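Local coordinates for protein glycosyl transferase (Staphylococcus aureus, PDB 5TZJ) that belongs to the family 2 glycosyl transferases and binds uridine-diphosphate-N-acetylglucosamine in a pocket, at residues Lys2-Val7 against Glu32-Val37; Ala24-Pro29 against Glu99-Ala104. One frame throughout, in Å; residues are numbered along the deposited sequence.

Interaction 1 (Lys2-Val7 against Glu32-Val37)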
loop_
_atom_site.group_PDB
_atom_site.type_symbol
_atom_site.label_atom_id
_atom_site.label_comp_id
_atom_site.label_asym_id
_atom_site.label_seq_id
_atom_site.Cartn_x
_atom_site.Cartn_y
_atom_site.Cartn_z
ATOM N N LYS A 2 -19.819 -13.782 -7.773
ATOM C CA LYS A 2 -18.510 -13.476 -8.340
ATOM C C LYS A 2 -17.714 -12.558 -7.424
ATOM O O LYS A 2 -16.564 -12.856 -7.078
ATOM C CB LYS A 2 -18.655 -12.846 -9.719
ATOM C CG LYS A 2 -17.307 -12.806 -10.498
ATOM C CD LYS A 2 -16.733 -14.193 -10.714
ATOM C CE LYS A 2 -16.139 -14.310 -12.119
ATOM N NZ LYS A 2 -15.662 -15.684 -12.424
ATOM N N PHE A 3 -18.307 -11.442 -7.005
ATOM C CA PHE A 3 -17.545 -10.415 -6.297
ATOM C C PHE A 3 -18.170 -10.081 -4.953
ATOM O O PHE A 3 -19.396 -10.145 -4.763
ATOM C CB PHE A 3 -17.447 -9.125 -7.130
ATOM C CG PHE A 3 -16.704 -9.290 -8.439
ATOM C CD1 PHE A 3 -15.297 -9.302 -8.467
ATOM C CD2 PHE A 3 -17.402 -9.397 -9.643
ATOM C CE1 PHE A 3 -14.606 -9.442 -9.677
ATOM C CE2 PHE A 3 -16.731 -9.530 -10.861
ATOM C CZ PHE A 3 -15.343 -9.563 -10.890
ATOM N N SER A 4 -17.328 -9.675 -4.013
ATOM C CA SER A 4 -17.811 -8.977 -2.845
ATOM C C SER A 4 -17.106 -7.637 -2.852
ATOM O O SER A 4 -15.868 -7.591 -2.814
ATOM C CB SER A 4 -17.533 -9.748 -1.553
ATOM O OG SER A 4 -18.097 -11.041 -1.573
ATOM N N VAL A 5 -17.877 -6.559 -2.962
ATOM C CA VAL A 5 -17.315 -5.211 -2.899
ATOM C C VAL A 5 -17.294 -4.772 -1.439
ATOM O O VAL A 5 -18.356 -4.639 -0.809
ATOM C CB VAL A 5 -18.142 -4.242 -3.749
ATOM C CG1 VAL A 5 -17.507 -2.856 -3.695
ATOM C CG2 VAL A 5 -18.246 -4.798 -5.177
ATOM N N ILE A 6 -16.107 -4.542 -0.889
ATOM C CA ILE A 6 -15.985 -4.280 0.548
ATOM C C ILE A 6 -15.720 -2.790 0.761
ATOM O O ILE A 6 -14.736 -2.245 0.245
ATOM C CB ILE A 6 -14.895 -5.162 1.179
ATOM C CG1 ILE A 6 -15.407 -6.616 1.259
ATOM C CG2 ILE A 6 -14.435 -4.585 2.548
ATOM C CD1 ILE A 6 -14.372 -7.642 1.664
ATOM N N VAL A 7 -16.567 -2.150 1.565
ATOM C CA VAL A 7 -16.584 -0.705 1.781
ATOM C C VAL A 7 -16.545 -0.433 3.273
ATOM O O VAL A 7 -17.559 -0.624 3.956
ATOM C CB VAL A 7 -17.852 -0.060 1.186
ATOM C CG1 VAL A 7 -17.822 1.473 1.401
ATOM C CG2 VAL A 7 -17.995 -0.433 -0.289
ATOM N N GLU A 32 -24.927 -11.242 -9.037
ATOM C CA GLU A 32 -23.604 -11.848 -9.068
ATOM C C GLU A 32 -22.588 -11.107 -8.209
ATOM O O GLU A 32 -21.406 -11.482 -8.203
ATOM C CB GLU A 32 -23.101 -11.944 -10.511
ATOM C CG GLU A 32 -23.687 -13.152 -11.241
ATOM C CD GLU A 32 -23.388 -14.447 -10.491
ATOM O OE1 GLU A 32 -24.348 -15.124 -10.079
ATOM O OE2 GLU A 32 -22.182 -14.769 -10.284
ATOM N N PHE A 33 -22.997 -10.056 -7.511
ATOM C CA PHE A 33 -22.075 -9.445 -6.563
ATOM C C PHE A 33 -22.870 -8.987 -5.352
ATOM O O PHE A 33 -24.111 -8.981 -5.347
ATOM C CB PHE A 33 -21.238 -8.302 -7.188
ATOM C CG PHE A 33 -22.006 -7.040 -7.525
ATOM C CD1 PHE A 33 -22.705 -6.934 -8.712
ATOM C CD2 PHE A 33 -21.993 -5.944 -6.683
ATOM C CE1 PHE A 33 -23.387 -5.767 -9.036
ATOM C CE2 PHE A 33 -22.669 -4.771 -7.010
ATOM C CZ PHE A 33 -23.357 -4.688 -8.194
ATOM N N GLU A 34 -22.131 -8.694 -4.293
ATOM C CA GLU A 34 -22.688 -8.206 -3.053
ATOM C C GLU A 34 -21.833 -7.029 -2.619
ATOM O O GLU A 34 -20.668 -6.925 -3.025
ATOM C CB GLU A 34 -22.686 -9.288 -1.966
ATOM C CG GLU A 34 -21.296 -9.632 -1.407
ATOM C CD GLU A 34 -21.366 -10.717 -0.348
ATOM O OE1 GLU A 34 -22.493 -11.095 0.035
ATOM O OE2 GLU A 34 -20.310 -11.208 0.101
ATOM N N VAL A 35 -22.427 -6.128 -1.836
ATOM C CA VAL A 35 -21.729 -4.961 -1.327
ATOM C C VAL A 35 -21.723 -5.106 0.177
ATOM O O VAL A 35 -22.794 -5.151 0.792
ATOM C CB VAL A 35 -22.407 -3.647 -1.756
ATOM C CG1 VAL A 35 -21.608 -2.413 -1.219
ATOM C CG2 VAL A 35 -22.582 -3.600 -3.235
ATOM N N VAL A 36 -20.537 -5.210 0.765
ATOM C CA VAL A 36 -20.390 -5.465 2.190
ATOM C C VAL A 36 -19.894 -4.182 2.818
ATOM O O VAL A 36 -18.726 -3.796 2.652
ATOM C CB VAL A 36 -19.440 -6.629 2.489
ATOM C CG1 VAL A 36 -19.480 -6.964 4.003
ATOM C CG2 VAL A 36 -19.779 -7.832 1.603
ATOM N N VAL A 37 -20.792 -3.522 3.524
ATOM C CA VAL A 37 -20.536 -2.239 4.147
ATOM C C VAL A 37 -20.371 -2.496 5.630
ATOM O O VAL A 37 -21.310 -2.998 6.283
ATOM C CB VAL A 37 -21.685 -1.245 3.877
ATOM C CG1 VAL A 37 -21.437 0.090 4.656
ATOM C CG2 VAL A 37 -21.831 -0.994 2.371
#
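Glu32 and Lys2 meet where two parallel strands begin. The carbonyl oxygen of Glu32 takes the backbone N of Lys2 at 2.8 Å and, more weakly, that of Phe3, so one acceptor serves two successive amides. Phe33 turns its side chain to the face that also carries Phe3, Val5 and Val7; its CB lies 3.9 Å from CB of Phe3, beyond which both rings rise off the sheet, CD2 of Phe33 still passing 4.2 Å from CG2 of Val5, the side chains running side by side. Glu34 faces the other way. Its N binds Phe3 O, and its O receives Val5 N in an almost straight bond (170° at the hydrogen). With chi1 at 72°, CG is wedged between backbone N and carbonyl carbon, and the extended chain beyond it lets Ser4 OG donate to OE2 at 2.8 Å, from the anti side of that oxygen and 23° out of the carboxylate plane. This buried carboxylate is shared out: OE2 also takes the backbone N of Glu83 and OE1 pairs with Lys60, while the Ser4 hydroxyl is also bonded to Gly84 N. Val35 returns to the phenylalanine face, its CG1 4.2 Å from CG2 of Val7. Val36 sends its N to Val5 O at 2.7 Å and accepts Val7 N, while its CB meets CG1 of Ile6 at 4.2 Å; Ala78 of helix 72-81 touches both of these side chains. At Val37 the CA approaches Val7 O to 3.4 Å in a CH...O contact. The alternating bonds and in-step side chains are those of neighbouring parallel strands in a beta-alpha-beta crossover, here strand 3-9, helix 16-24 and strand 33-39, within the Rossmann-like GT-A fold expected of family 2 glycosyl transferases.

Interaction 2 (Ala24-Pro29 against Glu99-Ala104)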
loop_
_atom_site.group_PDB
_atom_site.type_symbol
_atom_site.label_atom_id
_atom_site.label_comp_id
_atom_site.label_asym_id
_atom_site.label_seq_id
_atom_site.Cartn_x
_atom_site.Cartn_y
_atom_site.Cartn_z
ATOM N N ALA A 24 -24.587 0.566 -8.126
ATOM C CA ALA A 24 -25.892 0.232 -8.696
ATOM C C ALA A 24 -25.923 0.395 -10.216
ATOM O O ALA A 24 -26.760 -0.234 -10.876
ATOM C CB ALA A 24 -26.988 1.079 -8.035
ATOM N N LYS A 25 -25.045 1.225 -10.785
ATOM C CA LYS A 25 -24.929 1.396 -12.232
ATOM C C LYS A 25 -23.997 0.382 -12.897
ATOM O O LYS A 25 -23.758 0.502 -14.101
ATOM C CB LYS A 25 -24.431 2.811 -12.574
ATOM C CG LYS A 25 -25.325 3.964 -12.130
ATOM C CD LYS A 25 -26.191 4.507 -13.244
ATOM C CE LYS A 25 -27.311 5.409 -12.694
ATOM N NZ LYS A 25 -26.778 6.304 -11.620
ATOM N N GLN A 26 -23.439 -0.586 -12.157
ATOM C CA GLN A 26 -22.645 -1.634 -12.794
ATOM C C GLN A 26 -23.458 -2.324 -13.883
ATOM O O GLN A 26 -24.602 -2.754 -13.653
ATOM C CB GLN A 26 -22.168 -2.665 -11.774
ATOM C CG GLN A 26 -21.075 -2.147 -10.814
ATOM C CD GLN A 26 -19.828 -1.682 -11.556
ATOM O OE1 GLN A 26 -19.107 -2.488 -12.140
ATOM N NE2 GLN A 26 -19.567 -0.380 -11.523
ATOM N N ASP A 27 -22.869 -2.409 -15.080
ATOM C CA ASP A 27 -23.466 -3.202 -16.156
ATOM C C ASP A 27 -22.934 -4.629 -16.032
ATOM O O ASP A 27 -22.189 -5.161 -16.855
ATOM C CB ASP A 27 -23.245 -2.555 -17.527
ATOM C CG ASP A 27 -21.814 -2.614 -18.024
ATOM O OD1 ASP A 27 -21.647 -2.519 -19.272
ATOM O OD2 ASP A 27 -20.869 -2.745 -17.206
ATOM N N PHE A 28 -23.365 -5.242 -14.940
ATOM C CA PHE A 28 -22.989 -6.535 -14.415
ATOM C C PHE A 28 -24.176 -6.953 -13.567
ATOM O O PHE A 28 -24.783 -6.081 -12.923
ATOM C CB PHE A 28 -21.713 -6.438 -13.563
ATOM C CG PHE A 28 -21.139 -7.766 -13.199
ATOM C CD1 PHE A 28 -20.510 -8.539 -14.163
ATOM C CD2 PHE A 28 -21.249 -8.261 -11.900
ATOM C CE1 PHE A 28 -19.988 -9.779 -13.845
ATOM C CE2 PHE A 28 -20.729 -9.502 -11.570
ATOM C CZ PHE A 28 -20.100 -10.267 -12.552
ATOM N N PRO A 29 -24.545 -8.238 -13.534
ATOM C CA PRO A 29 -25.744 -8.640 -12.776
ATOM C C PRO A 29 -25.592 -8.405 -11.276
ATOM O O PRO A 29 -24.571 -8.760 -10.672
ATOM C CB PRO A 29 -25.892 -10.134 -13.105
ATOM C CG PRO A 29 -25.032 -10.380 -14.313
ATOM C CD PRO A 29 -23.899 -9.394 -14.176
ATOM N N GLU A 99 -18.281 -0.458 -16.071
ATOM C CA GLU A 99 -17.888 -1.734 -16.650
ATOM C C GLU A 99 -16.835 -2.470 -15.823
ATOM O O GLU A 99 -16.341 -3.519 -16.257
ATOM C CB GLU A 99 -17.394 -1.504 -18.078
ATOM C CG GLU A 99 -18.436 -0.762 -18.900
ATOM C CD GLU A 99 -18.042 -0.578 -20.346
ATOM O OE1 GLU A 99 -18.045 -1.567 -21.125
ATOM O OE2 GLU A 99 -17.723 0.573 -20.696
ATOM N N THR A 100 -16.508 -1.970 -14.631
ATOM C CA THR A 100 -15.421 -2.563 -13.855
ATOM C C THR A 100 -15.653 -4.044 -13.596
ATOM O O THR A 100 -14.801 -4.877 -13.917
ATOM C CB THR A 100 -15.247 -1.816 -12.536
ATOM O OG1 THR A 100 -14.834 -0.476 -12.821
ATOM C CG2 THR A 100 -14.207 -2.498 -11.682
ATOM N N LEU A 101 -16.802 -4.400 -13.021
ATOM C CA LEU A 101 -17.006 -5.801 -12.653
ATOM C C LEU A 101 -17.149 -6.688 -13.891
ATOM O O LEU A 101 -16.701 -7.840 -13.894
ATOM C CB LEU A 101 -18.230 -5.940 -11.730
ATOM C CG LEU A 101 -18.146 -5.254 -10.351
ATOM C CD1 LEU A 101 -19.219 -5.795 -9.358
ATOM C CD2 LEU A 101 -16.732 -5.340 -9.756
ATOM N N LYS A 102 -17.787 -6.178 -14.941
ATOM C CA LYS A 102 -17.867 -6.937 -16.185
ATOM C C LYS A 102 -16.473 -7.165 -16.773
ATOM O O LYS A 102 -16.072 -8.306 -17.032
ATOM C CB LYS A 102 -18.764 -6.210 -17.182
ATOM C CG LYS A 102 -18.931 -6.919 -18.502
ATOM C CD LYS A 102 -19.741 -6.046 -19.429
ATOM C CE LYS A 102 -19.071 -4.696 -19.657
ATOM N NZ LYS A 102 -19.738 -3.915 -20.743
ATOM N N ASP A 103 -15.706 -6.090 -16.953
ATOM C CA ASP A 103 -14.360 -6.247 -17.508
ATOM C C ASP A 103 -13.505 -7.166 -16.643
ATOM O O ASP A 103 -12.799 -8.037 -17.164
ATOM C CB ASP A 103 -13.681 -4.891 -17.672
ATOM C CG ASP A 103 -14.298 -4.049 -18.766
ATOM O OD1 ASP A 103 -15.327 -4.474 -19.372
ATOM O OD2 ASP A 103 -13.745 -2.950 -19.010
ATOM N N ALA A 104 -13.578 -7.017 -15.317
ATOM C CA ALA A 104 -12.720 -7.844 -14.470
ATOM C C ALA A 104 -13.164 -9.296 -14.488
ATOM O O ALA A 104 -12.332 -10.204 -14.438
ATOM C CB ALA A 104 -12.704 -7.319 -13.027
HETATM O O HOH W 1 -19.611 -4.128 -14.470
#
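Lys102 and Asp27 meet in a salt-bridge network that ties the loop after helix 16-24 to the start of helix 100-111, where Glu99 occupies the N-cap position. The lysine can be followed atom by atom. Its CB rests 3.6 Å from the backbone O of Asp27, and CG and CD stay close to the same oxygen, so that the aliphatic part packs against this one carbonyl oxygen. A bend at chi3 (59°) then directs CE toward the carboxylate, 3.4 Å from Asp27 OD1. The tip, NZ, binds Asp27 OD1 at 2.8 Å on the syn side of OD1 and Glu99 OE1 at 2.9 Å on the anti side of OE1, tilted out of both carboxylate planes. The two carboxylate planes stand nearly perpendicular, 84° apart, and the ammonium probably offsets the repulsion between these neighbouring acids.

Next to this polar edge, the Phe28 ring takes Leu101 CB over one face in a CH-pi contact, 3.7 Å above its plane, while CD of Pro29 lies over the opposite face, both offset toward the rim. Gln26 is held at both ends of its amide: NE2 bonds to the backbone oxygens of Asn97 and Ser22, which fixes the rotation of the group, and OE1 receives the first-turn amide Leu101 N at 3.1 Å. That bond is nearly straight, at 169°, with the donor close to the line of the side-chain C=O. The following amide reaches the same glutamine through a water that accepts from Lys102 N at 2.8 Å and lies 2.9 Å from Gln26 OE1, to which it probably donates.

Interaction 1 and interaction 2, with centres about 12 Å apart, share one apolar layer, since helix 100-111 and the loop of 24-29 pack on the sheet face carrying Phe3 and Phe33. Leu101 lies at the junction: its CD1 is 3.6 Å from CG of Phe33, and its backbone O is 3.5 Å from CE2 of Phe3. Phe28 adds its CD2 against CD1 of Phe33 at 3.7 Å. The loop of interaction 2 is part of the connection between the two strands of interaction 1. At the far end of these strand segments, the side chain of Val7 is about 5 Å from the bound uridine-diphosphate-N-acetylglucosamine, so it is the Val7 end of interaction 1 that approaches the ligand.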